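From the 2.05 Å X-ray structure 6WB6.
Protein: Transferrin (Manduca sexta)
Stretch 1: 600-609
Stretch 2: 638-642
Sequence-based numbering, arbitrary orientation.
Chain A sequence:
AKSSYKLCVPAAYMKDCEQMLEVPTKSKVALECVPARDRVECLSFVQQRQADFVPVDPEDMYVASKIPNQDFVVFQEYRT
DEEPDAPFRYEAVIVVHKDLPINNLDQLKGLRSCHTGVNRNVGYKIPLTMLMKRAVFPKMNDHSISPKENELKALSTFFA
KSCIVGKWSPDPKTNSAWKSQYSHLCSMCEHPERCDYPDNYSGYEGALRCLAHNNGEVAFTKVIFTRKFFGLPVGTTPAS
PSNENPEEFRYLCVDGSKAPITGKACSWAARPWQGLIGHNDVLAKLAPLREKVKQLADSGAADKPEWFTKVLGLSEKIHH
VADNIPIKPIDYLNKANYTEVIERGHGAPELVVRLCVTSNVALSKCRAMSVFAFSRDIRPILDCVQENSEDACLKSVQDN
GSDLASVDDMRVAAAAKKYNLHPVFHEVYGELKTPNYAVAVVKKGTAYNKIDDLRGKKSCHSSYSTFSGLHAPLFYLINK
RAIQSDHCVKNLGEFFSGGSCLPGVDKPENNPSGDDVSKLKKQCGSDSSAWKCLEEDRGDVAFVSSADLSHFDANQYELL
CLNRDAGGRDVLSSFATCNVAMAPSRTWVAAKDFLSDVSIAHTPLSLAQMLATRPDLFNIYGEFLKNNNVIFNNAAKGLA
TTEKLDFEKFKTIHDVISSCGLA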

# COMPACT_ATOMS: atom_id res chain seq x y z
N ILE A 600 -0.09 -1.33 14.18
CA ILE A 600 -1.45 -1.14 13.67
C ILE A 600 -1.42 -0.52 12.28
O ILE A 600 -2.19 -0.91 11.39
CB ILE A 600 -2.25 -0.27 14.66
CG1 ILE A 600 -2.57 -1.10 15.91
CG2 ILE A 600 -3.51 0.27 14.00
CD1 ILE A 600 -3.45 -0.39 16.90
N ALA A 601 -0.57 0.47 12.09
CA ALA A 601 -0.48 1.13 10.81
C ALA A 601 0.17 0.24 9.76
O ALA A 601 -0.08 0.41 8.58
CB ALA A 601 0.32 2.43 10.95
N HIS A 602 1.01 -0.71 10.17
CA HIS A 602 1.90 -1.33 9.20
C HIS A 602 1.12 -1.97 8.06
O HIS A 602 1.32 -1.65 6.88
CB HIS A 602 2.81 -2.36 9.88
CG HIS A 602 3.78 -2.98 8.93
ND1 HIS A 602 3.49 -4.12 8.22
CD2 HIS A 602 5.01 -2.58 8.53
CE1 HIS A 602 4.52 -4.41 7.44
NE2 HIS A 602 5.45 -3.49 7.61
N THR A 603 0.23 -2.90 8.39
CA THR A 603 -0.42 -3.66 7.32
C THR A 603 -1.26 -2.79 6.41
O THR A 603 -1.13 -2.92 5.17
CB THR A 603 -1.23 -4.82 7.91
OG1 THR A 603 -0.33 -5.86 8.32
CG2 THR A 603 -2.24 -5.40 6.90
N PRO A 604 -2.12 -1.90 6.90
CA PRO A 604 -2.84 -1.03 5.96
C PRO A 604 -1.94 -0.14 5.14
O PRO A 604 -2.24 0.08 3.96
CB PRO A 604 -3.77 -0.21 6.87
CG PRO A 604 -3.42 -0.58 8.27
CD PRO A 604 -2.75 -1.90 8.24
N LEU A 605 -0.85 0.40 5.70
CA LEU A 605 -0.00 1.27 4.88
C LEU A 605 0.85 0.46 3.92
O LEU A 605 1.26 0.98 2.87
CB LEU A 605 0.91 2.15 5.74
CG LEU A 605 0.42 3.07 6.86
CD1 LEU A 605 1.53 4.09 7.16
CD2 LEU A 605 -0.87 3.80 6.55
N SER A 606 1.14 -0.79 4.26
CA SER A 606 1.82 -1.65 3.29
C SER A 606 0.88 -2.01 2.15
O SER A 606 1.30 -2.10 1.00
CB SER A 606 2.34 -2.92 3.95
OG SER A 606 3.30 -2.64 4.97
N LEU A 607 -0.40 -2.24 2.46
CA LEU A 607 -1.40 -2.43 1.42
C LEU A 607 -1.48 -1.21 0.52
O LEU A 607 -1.39 -1.33 -0.71
CB LEU A 607 -2.77 -2.71 2.04
CG LEU A 607 -2.93 -4.15 2.48
CD1 LEU A 607 -4.24 -4.34 3.28
CD2 LEU A 607 -2.89 -5.03 1.23
N ALA A 608 -1.69 -0.04 1.11
CA ALA A 608 -1.89 1.16 0.32
C ALA A 608 -0.72 1.40 -0.61
O ALA A 608 -0.90 1.83 -1.75
CB ALA A 608 -2.08 2.37 1.24
N GLN A 609 0.49 1.10 -0.15
CA GLN A 609 1.63 1.43 -0.99
C GLN A 609 1.89 0.33 -2.03
O GLN A 609 2.18 0.63 -3.18
CB GLN A 609 2.83 1.70 -0.10
CG GLN A 609 3.78 0.58 0.13
CD GLN A 609 4.99 1.04 0.93
OE1 GLN A 609 5.13 2.24 1.22
NE2 GLN A 609 5.85 0.10 1.31
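Stretch 2, residues 638-642: GLATT

How does the second stretch run relative to the first? Residues 600-609 belong to a helix that extends beyond both ends of the stretch, kinked at Pro604, whose ring nitrogen carries no hydrogen to bond the preceding turn. Against it lies an extended strand reaching to Thr641, after which Thr642 leaves as loop. The two axes approach to 7.5 Å, and their N-to-C directions differ by 145° (signed crossing angle -145°), so the strand runs roughly antiparallel to the helix but clearly askew. Walking up the helix therefore means walking down the strand: Ala601 has its CA nearest that of Thr641, Leu605 that of Leu639, and Ala608 that of Gly638.

What meets the strand at the start of the walk? Ala601 points its CB toward the strand, and this methyl lies 4.0 Å from CG2 of Thr641. A turn later, Pro604 brings its CB to 4.0 Å from CD1 of Leu639, while its carbonyl O lies 3.4 Å from that same methyl. Pro604 O is already engaged along the helix, accepting a hydrogen bond from Ala608 N at 2.9 Å.

Where is the packing tightest? It is at Leu605, whose CA-to-CB bond points sideways but whose side chain, with chi1 m and chi2 t, ends nearer the strand. Its CD2 comes to 3.2 Å from CB of Leu639, a close apolar approach, and its CD1 reaches 3.8 Å from CG2 of Thr641. Leu605 thus touches residues on both sides of Ala640, whose own CB points away from the helix.

What closes the contact? Ala608 points toward the strand, its CB 3.8 Å from CD1 of Leu639, so that this leucine methyl rests near both Pro604 and Ala608. No hydrogen bond joins the two stretches; they meet mainly through apolar side chains.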

# COMPACT_ATOMS: atom_id res chain seq x y z
N GLY A 638 -4.12 7.35 -0.72
CA GLY A 638 -3.10 6.76 0.11
C GLY A 638 -3.47 6.84 1.57
O GLY A 638 -4.54 7.34 1.95
N LEU A 639 -2.56 6.34 2.38
CA LEU A 639 -2.70 6.36 3.82
C LEU A 639 -1.44 6.95 4.40
O LEU A 639 -0.35 6.68 3.89
CB LEU A 639 -2.94 4.97 4.36
CG LEU A 639 -4.20 4.30 3.81
CD1 LEU A 639 -4.22 2.87 4.30
CD2 LEU A 639 -5.48 5.06 4.24
N ALA A 640 -1.59 7.80 5.43
CA ALA A 640 -0.47 8.31 6.21
C ALA A 640 -0.79 8.24 7.69
O ALA A 640 -1.94 8.42 8.10
CB ALA A 640 -0.16 9.76 5.85
N THR A 641 0.25 7.97 8.50
CA THR A 641 0.12 8.04 9.94
C THR A 641 -0.24 9.45 10.37
O THR A 641 0.21 10.43 9.77
CB THR A 641 1.43 7.62 10.61
OG1 THR A 641 2.52 8.38 10.06
CG2 THR A 641 1.68 6.15 10.37
N THR A 642 -1.07 9.55 11.40
CA THR A 642 -1.55 10.82 11.91
C THR A 642 -0.52 11.41 12.86
O THR A 642 -0.15 10.76 13.84
CB THR A 642 -2.90 10.61 12.62
OG1 THR A 642 -3.77 9.84 11.79
CG2 THR A 642 -3.54 11.95 12.93